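Local coordinates for protein transcriptional regulator, MerR family (Listeria monocytogenes str. 4b F2365, PDB 3GP4) that probably binds promoter DNA as a dimeric transcriptional regulator of the MerR family, at residues Ala58-Tyr68 and Leu85-Arg96. Numbering follows the deposited sequence.
Sequences AGLSIEALIDY and LLKKQRIELKNR
Leu85, Gln89, Leu93 and Arg96 line one face of the long helix 79-130, which packs, nearly antiparallel, against the start of helix 62-74 and the turn before it; the axes of 62-68 and 85-96 come within 10.9 Å. Their N-to-C directions differ by 158°. Where helix 62-74 runs on past Tyr68, Leu85, its CG anti to the backbone N (chi1 -176°), sets CD1 against both Asp67 CB and Tyr68 N, while CD2 lies 3.9 Å from Tyr68 CB. Leu86 CD2 meets the Tyr68 ring obliquely, 3.6 Å from CE1, with CD1 alongside toward the phenol end, whose OH reaches Tyr114 of the second subunit. Gln89, bent at chi2, brings NE2 to 3.4 Å from Ala64 CB and OE1 against Leu60 CG, and a water bridges OE1 to Ser61 N. In a MerR regulator the long helix pairs with its dimer mate in an antiparallel coiled coil, so this contact probably joins the DNA-binding part to the dimerisation helix; Leu93 touches Ala58 and also Leu104 of the second subunit. Helix 43-57 ends in a Schellman motif at Gly59, and there Arg96 NH2 donates to Ala58 O at 3.0 Å, the bond moderately bent (150°). Gly59 O lies over one guanidinium face, Leu93 CA over the opposite one, each offset toward the rim, and a second water links Ala58 O to Arg96 NE, weakly on the arginine side.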
ATOM      1  N   ALA A  58      -5.249  -1.080   5.275  1.00 26.53           N
ATOM      2  CA  ALA A  58      -5.579  -0.660   3.896  1.00 26.89           C
ATOM      3  C   ALA A  58      -5.463   0.846   3.600  1.00 26.43           C
ATOM      4  O   ALA A  58      -5.774   1.273   2.481  1.00 26.78           O
ATOM      5  CB  ALA A  58      -6.963  -1.166   3.498  1.00 26.41           C
ATOM      6  N   GLY A  59      -5.097   1.636   4.617  1.00 26.22           N
ATOM      7  CA  GLY A  59      -4.811   3.077   4.491  1.00 24.75           C
ATOM      8  C   GLY A  59      -5.996   4.009   4.655  1.00 24.89           C
ATOM      9  O   GLY A  59      -5.922   5.180   4.295  1.00 24.71           O
ATOM     10  N   LEU A  60      -7.121   3.506   5.168  1.00 25.36           N
ATOM     11  CA  LEU A  60      -8.233   4.429   5.459  1.00 26.83           C
ATOM     12  C   LEU A  60      -7.738   5.375   6.528  1.00 27.88           C
ATOM     13  O   LEU A  60      -7.087   4.947   7.500  1.00 28.78           O
ATOM     14  CB  LEU A  60      -9.489   3.689   5.954  1.00 26.21           C
ATOM     15  CG  LEU A  60     -10.394   3.167   4.825  1.00 26.85           C
ATOM     16  CD1 LEU A  60      -9.758   1.985   4.091  1.00 29.28           C
ATOM     17  CD2 LEU A  60     -11.797   2.770   5.366  1.00 24.44           C
ATOM     18  N   SER A  61      -8.047   6.659   6.375  1.00 30.40           N
ATOM     19  CA  SER A  61      -7.542   7.632   7.336  1.00 30.87           C
ATOM     20  C   SER A  61      -8.145   7.443   8.715  1.00 30.97           C
ATOM     21  O   SER A  61      -9.320   7.046   8.858  1.00 30.42           O
ATOM     22  CB  SER A  61      -7.691   9.082   6.843  1.00 33.31           C
ATOM     23  OG  SER A  61      -8.879   9.734   7.299  1.00 30.40           O
ATOM     24  N   ILE A  62      -7.287   7.649   9.704  1.00 29.90           N
ATOM     25  CA  ILE A  62      -7.637   7.667  11.109  1.00 30.67           C
ATOM     26  C   ILE A  62      -8.818   8.640  11.288  1.00 27.88           C
ATOM     27  O   ILE A  62      -9.771   8.313  11.981  1.00 26.22           O
ATOM     28  CB  ILE A  62      -6.405   8.109  11.943  1.00 32.13           C
ATOM     29  CG1 ILE A  62      -5.466   6.930  12.268  1.00 33.08           C
ATOM     30  CG2 ILE A  62      -6.788   8.839  13.214  1.00 33.42           C
ATOM     31  CD1 ILE A  62      -5.815   6.158  13.457  1.00 37.35           C
ATOM     32  N   GLU A  63      -8.786   9.793  10.621  1.00 26.57           N
ATOM     33  CA  GLU A  63      -9.880  10.795  10.826  1.00 26.92           C
ATOM     34  C   GLU A  63     -11.212  10.291  10.270  1.00 26.88           C
ATOM     35  O   GLU A  63     -12.248  10.563  10.855  1.00 27.18           O
ATOM     36  CB  GLU A  63      -9.540  12.206  10.295  1.00 27.98           C
ATOM     37  CG  GLU A  63      -8.235  12.860  10.888  1.00 28.35           C
ATOM     38  CD  GLU A  63      -8.237  13.039  12.414  1.00 33.11           C
ATOM     39  OE1 GLU A  63      -9.313  13.066  13.056  1.00 30.95           O
ATOM     40  OE2 GLU A  63      -7.134  13.183  12.993  1.00 33.74           O
ATOM     41  N   ALA A  64     -11.181   9.551   9.154  1.00 26.19           N
ATOM     42  CA  ALA A  64     -12.430   9.035   8.568  1.00 25.95           C
ATOM     43  C   ALA A  64     -13.022   7.991   9.515  1.00 25.45           C
ATOM     44  O   ALA A  64     -14.238   7.980   9.745  1.00 26.22           O
ATOM     45  CB  ALA A  64     -12.184   8.435   7.185  1.00 26.07           C
ATOM     46  N   LEU A  65     -12.162   7.138  10.079  1.00 24.20           N
ATOM     47  CA  LEU A  65     -12.615   6.009  10.907  1.00 24.49           C
ATOM     48  C   LEU A  65     -13.174   6.531  12.241  1.00 24.81           C
ATOM     49  O   LEU A  65     -14.162   5.990  12.747  1.00 23.53           O
ATOM     50  CB  LEU A  65     -11.492   5.002  11.143  1.00 24.35           C
ATOM     51  CG  LEU A  65     -11.062   4.227   9.867  1.00 25.93           C
ATOM     52  CD1 LEU A  65      -9.828   3.436  10.181  1.00 27.17           C
ATOM     53  CD2 LEU A  65     -12.171   3.293   9.391  1.00 28.09           C
ATOM     54  N   ILE A  66     -12.542   7.577  12.767  1.00 24.20           N
ATOM     55  CA  ILE A  66     -13.046   8.253  13.982  1.00 24.47           C
ATOM     56  C   ILE A  66     -14.427   8.846  13.720  1.00 24.36           C
ATOM     57  O   ILE A  66     -15.342   8.660  14.555  1.00 25.70           O
ATOM     58  CB  ILE A  66     -12.037   9.276  14.541  1.00 24.23           C
ATOM     59  CG1 ILE A  66     -10.832   8.522  15.140  1.00 26.04           C
ATOM     60  CG2 ILE A  66     -12.641  10.130  15.693  1.00 23.47           C
ATOM     61  CD1 ILE A  66      -9.617   9.428  15.474  1.00 27.58           C
ATOM     62  N   ASP A  67     -14.608   9.502  12.567  1.00 24.40           N
ATOM     63  CA  ASP A  67     -15.937  10.072  12.176  1.00 25.29           C
ATOM     64  C   ASP A  67     -16.994   8.995  12.074  1.00 24.67           C
ATOM     65  O   ASP A  67     -18.143   9.216  12.484  1.00 23.58           O
ATOM     66  CB  ASP A  67     -15.923  10.796  10.798  1.00 25.31           C
ATOM     67  CG  ASP A  67     -15.447  12.233  10.869  1.00 27.18           C
ATOM     68  OD1 ASP A  67     -14.979  12.685  11.932  1.00 31.49           O
ATOM     69  OD2 ASP A  67     -15.534  12.928   9.829  1.00 26.24           O
ATOM     70  N   TYR A  68     -16.619   7.856  11.501  1.00 23.61           N
ATOM     71  CA  TYR A  68     -17.545   6.744  11.273  1.00 24.55           C
ATOM     72  C   TYR A  68     -18.050   6.188  12.597  1.00 24.88           C
ATOM     73  O   TYR A  68     -19.275   6.032  12.796  1.00 24.24           O
ATOM     74  CB  TYR A  68     -16.870   5.639  10.444  1.00 24.35           C
ATOM     75  CG  TYR A  68     -17.770   4.451  10.219  1.00 25.20           C
ATOM     76  CD1 TYR A  68     -18.745   4.480   9.245  1.00 25.01           C
ATOM     77  CD2 TYR A  68     -17.643   3.303  11.004  1.00 27.91           C
ATOM     78  CE1 TYR A  68     -19.586   3.394   9.029  1.00 26.01           C
ATOM     79  CE2 TYR A  68     -18.487   2.210  10.804  1.00 29.54           C
ATOM     80  CZ  TYR A  68     -19.453   2.270   9.798  1.00 28.36           C
ATOM     81  OH  TYR A  68     -20.301   1.191   9.574  1.00 29.55           O
ATOM     82  N   LEU A  85     -19.972   8.111   3.839  1.00 26.61           N
ATOM     83  CA  LEU A  85     -18.580   8.099   4.342  1.00 25.65           C
ATOM     84  C   LEU A  85     -17.841   6.860   3.826  1.00 25.51           C
ATOM     85  O   LEU A  85     -16.744   6.993   3.231  1.00 25.76           O
ATOM     86  CB  LEU A  85     -18.557   8.177   5.874  1.00 25.39           C
ATOM     87  CG  LEU A  85     -17.232   8.265   6.662  1.00 25.73           C
ATOM     88  CD1 LEU A  85     -17.516   8.785   8.051  1.00 23.30           C
ATOM     89  CD2 LEU A  85     -16.499   6.919   6.800  1.00 27.78           C
ATOM     90  N   LEU A  86     -18.421   5.670   4.040  1.00 23.93           N
ATOM     91  CA  LEU A  86     -17.886   4.415   3.474  1.00 24.69           C
ATOM     92  C   LEU A  86     -17.698   4.464   1.936  1.00 24.89           C
ATOM     93  O   LEU A  86     -16.653   4.008   1.419  1.00 23.88           O
ATOM     94  CB  LEU A  86     -18.721   3.192   3.931  1.00 25.55           C
ATOM     95  CG  LEU A  86     -18.819   2.980   5.445  1.00 23.33           C
ATOM     96  CD1 LEU A  86     -19.567   1.690   5.808  1.00 27.95           C
ATOM     97  CD2 LEU A  86     -17.405   3.018   6.143  1.00 26.41           C
ATOM     98  N   LYS A  87     -18.672   5.037   1.212  1.00 24.35           N
ATOM     99  CA  LYS A  87     -18.596   5.122  -0.253  1.00 25.20           C
ATOM    100  C   LYS A  87     -17.398   5.984  -0.713  1.00 25.17           C
ATOM    101  O   LYS A  87     -16.707   5.613  -1.709  1.00 26.25           O
ATOM    102  CB  LYS A  87     -19.913   5.644  -0.866  1.00 23.58           C
ATOM    103  CG  LYS A  87     -21.026   4.577  -0.902  1.00 27.55           C
ATOM    104  CD  LYS A  87     -22.421   5.172  -1.177  1.00 30.11           C
ATOM    105  CE  LYS A  87     -23.550   4.231  -0.732  1.00 34.24           C
ATOM    106  NZ  LYS A  87     -24.870   4.580  -1.365  1.00 31.11           N
ATOM    107  N   LYS A  88     -17.161   7.095  -0.017  1.00 25.53           N
ATOM    108  CA  LYS A  88     -16.010   8.014  -0.291  1.00 27.53           C
ATOM    109  C   LYS A  88     -14.689   7.271  -0.061  1.00 26.35           C
ATOM    110  O   LYS A  88     -13.738   7.344  -0.888  1.00 25.71           O
ATOM    111  CB  LYS A  88     -16.075   9.204   0.673  1.00 29.06           C
ATOM    112  CG  LYS A  88     -15.573  10.528   0.146  1.00 33.33           C
ATOM    113  CD  LYS A  88     -16.825  11.343  -0.341  1.00 37.94           C
ATOM    114  CE  LYS A  88     -17.675  11.860   0.848  1.00 39.01           C
ATOM    115  NZ  LYS A  88     -19.171  12.000   0.575  1.00 38.54           N
ATOM    116  N   GLN A  89     -14.615   6.570   1.071  1.00 26.21           N
ATOM    117  CA  GLN A  89     -13.405   5.767   1.403  1.00 25.45           C
ATOM    118  C   GLN A  89     -13.175   4.648   0.395  1.00 26.18           C
ATOM    119  O   GLN A  89     -12.009   4.338   0.036  1.00 24.02           O
ATOM    120  CB  GLN A  89     -13.496   5.192   2.826  1.00 25.38           C
ATOM    121  CG  GLN A  89     -13.432   6.253   3.895  1.00 25.59           C
ATOM    122  CD  GLN A  89     -12.129   7.056   3.806  1.00 27.14           C
ATOM    123  OE1 GLN A  89     -11.037   6.476   3.735  1.00 31.25           O
ATOM    124  NE2 GLN A  89     -12.243   8.378   3.773  1.00 27.47           N
ATOM    125  N   ARG A  90     -14.281   4.058  -0.071  1.00 25.03           N
ATOM    126  CA  ARG A  90     -14.251   2.999  -1.091  1.00 26.51           C
ATOM    127  C   ARG A  90     -13.611   3.466  -2.391  1.00 27.03           C
ATOM    128  O   ARG A  90     -12.687   2.790  -2.928  1.00 26.22           O
ATOM    129  CB  ARG A  90     -15.681   2.461  -1.332  1.00 27.13           C
ATOM    130  CG  ARG A  90     -15.776   1.063  -1.975  1.00 30.04           C
ATOM    131  CD  ARG A  90     -15.499   1.029  -3.514  1.00 32.21           C
ATOM    132  NE  ARG A  90     -15.697  -0.342  -3.996  1.00 32.49           N
ATOM    133  CZ  ARG A  90     -15.331  -0.847  -5.179  1.00 31.88           C
ATOM    134  NH1 ARG A  90     -15.532  -2.151  -5.424  1.00 30.83           N
ATOM    135  NH2 ARG A  90     -14.749  -0.093  -6.088  1.00 30.53           N
ATOM    136  N   ILE A  91     -14.084   4.613  -2.890  1.00 26.93           N
ATOM    137  CA  ILE A  91     -13.506   5.231  -4.115  1.00 29.02           C
ATOM    138  C   ILE A  91     -11.980   5.417  -3.964  1.00 28.74           C
ATOM    139  O   ILE A  91     -11.198   5.045  -4.869  1.00 28.99           O
ATOM    140  CB  ILE A  91     -14.198   6.574  -4.414  1.00 28.81           C
ATOM    141  CG1 ILE A  91     -15.602   6.310  -4.975  1.00 30.16           C
ATOM    142  CG2 ILE A  91     -13.339   7.486  -5.329  1.00 32.74           C
ATOM    143  CD1 ILE A  91     -16.450   7.574  -5.062  1.00 37.00           C
ATOM    144  N   GLU A  92     -11.576   5.987  -2.833  1.00 27.98           N
ATOM    145  CA  GLU A  92     -10.161   6.304  -2.603  1.00 28.66           C
ATOM    146  C   GLU A  92      -9.316   5.048  -2.472  1.00 26.96           C
ATOM    147  O   GLU A  92      -8.153   5.021  -2.944  1.00 27.13           O
ATOM    148  CB  GLU A  92      -9.993   7.222  -1.395  1.00 28.66           C
ATOM    149  CG  GLU A  92     -10.654   8.596  -1.646  1.00 33.12           C
ATOM    150  CD  GLU A  92     -10.646   9.531  -0.456  1.00 39.04           C
ATOM    151  OE1 GLU A  92      -9.851   9.336   0.486  1.00 42.71           O
ATOM    152  OE2 GLU A  92     -11.440  10.497  -0.477  1.00 41.04           O
ATOM    153  N   LEU A  93      -9.862   4.025  -1.817  1.00 23.93           N
ATOM    154  CA  LEU A  93      -9.165   2.743  -1.703  1.00 24.33           C
ATOM    155  C   LEU A  93      -9.060   2.090  -3.090  1.00 24.46           C
ATOM    156  O   LEU A  93      -7.997   1.543  -3.439  1.00 24.71           O
ATOM    157  CB  LEU A  93      -9.854   1.779  -0.696  1.00 21.12           C
ATOM    158  CG  LEU A  93      -9.282   0.334  -0.587  1.00 24.01           C
ATOM    159  CD1 LEU A  93      -7.744   0.263  -0.291  1.00 22.82           C
ATOM    160  CD2 LEU A  93     -10.039  -0.488   0.460  1.00 21.71           C
ATOM    161  N   LYS A  94     -10.154   2.118  -3.858  1.00 25.16           N
ATOM    162  CA  LYS A  94     -10.140   1.529  -5.223  1.00 26.85           C
ATOM    163  C   LYS A  94      -9.072   2.234  -6.064  1.00 27.14           C
ATOM    164  O   LYS A  94      -8.320   1.567  -6.783  1.00 28.16           O
ATOM    165  CB  LYS A  94     -11.498   1.651  -5.928  1.00 27.81           C
ATOM    166  CG  LYS A  94     -11.515   1.207  -7.433  1.00 28.35           C
ATOM    167  CD  LYS A  94     -11.061  -0.262  -7.525  1.00 29.10           C
ATOM    168  CE  LYS A  94     -11.613  -1.006  -8.781  1.00 34.16           C
ATOM    169  NZ  LYS A  94     -10.960  -0.594 -10.045  1.00 35.29           N
ATOM    170  N   ASN A  95      -8.997   3.555  -5.958  1.00 27.23           N
ATOM    171  CA  ASN A  95      -7.964   4.300  -6.679  1.00 28.45           C
ATOM    172  C   ASN A  95      -6.546   3.877  -6.268  1.00 28.47           C
ATOM    173  O   ASN A  95      -5.726   3.627  -7.168  1.00 28.40           O
ATOM    174  CB  ASN A  95      -8.192   5.799  -6.616  1.00 28.79           C
ATOM    175  CG  ASN A  95      -9.450   6.214  -7.372  1.00 32.69           C
ATOM    176  OD1 ASN A  95      -9.977   5.431  -8.165  1.00 36.38           O
ATOM    177  ND2 ASN A  95      -9.948   7.426  -7.115  1.00 34.40           N
ATOM    178  N   ARG A  96      -6.288   3.723  -4.962  1.00 26.48           N
ATOM    179  CA  ARG A  96      -4.986   3.215  -4.457  1.00 26.73           C
ATOM    180  C   ARG A  96      -4.611   1.844  -5.011  1.00 27.54           C
ATOM    181  O   ARG A  96      -3.448   1.625  -5.463  1.00 26.67           O
ATOM    182  CB  ARG A  96      -4.918   3.206  -2.924  1.00 27.29           C
ATOM    183  CG  ARG A  96      -4.786   4.592  -2.282  1.00 28.24           C
ATOM    184  CD  ARG A  96      -4.402   4.509  -0.784  1.00 27.76           C
ATOM    185  NE  ARG A  96      -5.374   3.783   0.060  1.00 30.06           N
ATOM    186  CZ  ARG A  96      -6.512   4.311   0.531  1.00 28.22           C
ATOM    187  NH1 ARG A  96      -6.859   5.545   0.216  1.00 29.41           N
ATOM    188  NH2 ARG A  96      -7.315   3.590   1.306  1.00 27.05           N
TER
HETATM  189  O   HOH W   1      -3.303   1.706   0.788  1.00 46.44           O
HETATM  190  O   HOH W   2      -9.076   7.971   4.224  1.00 36.19           O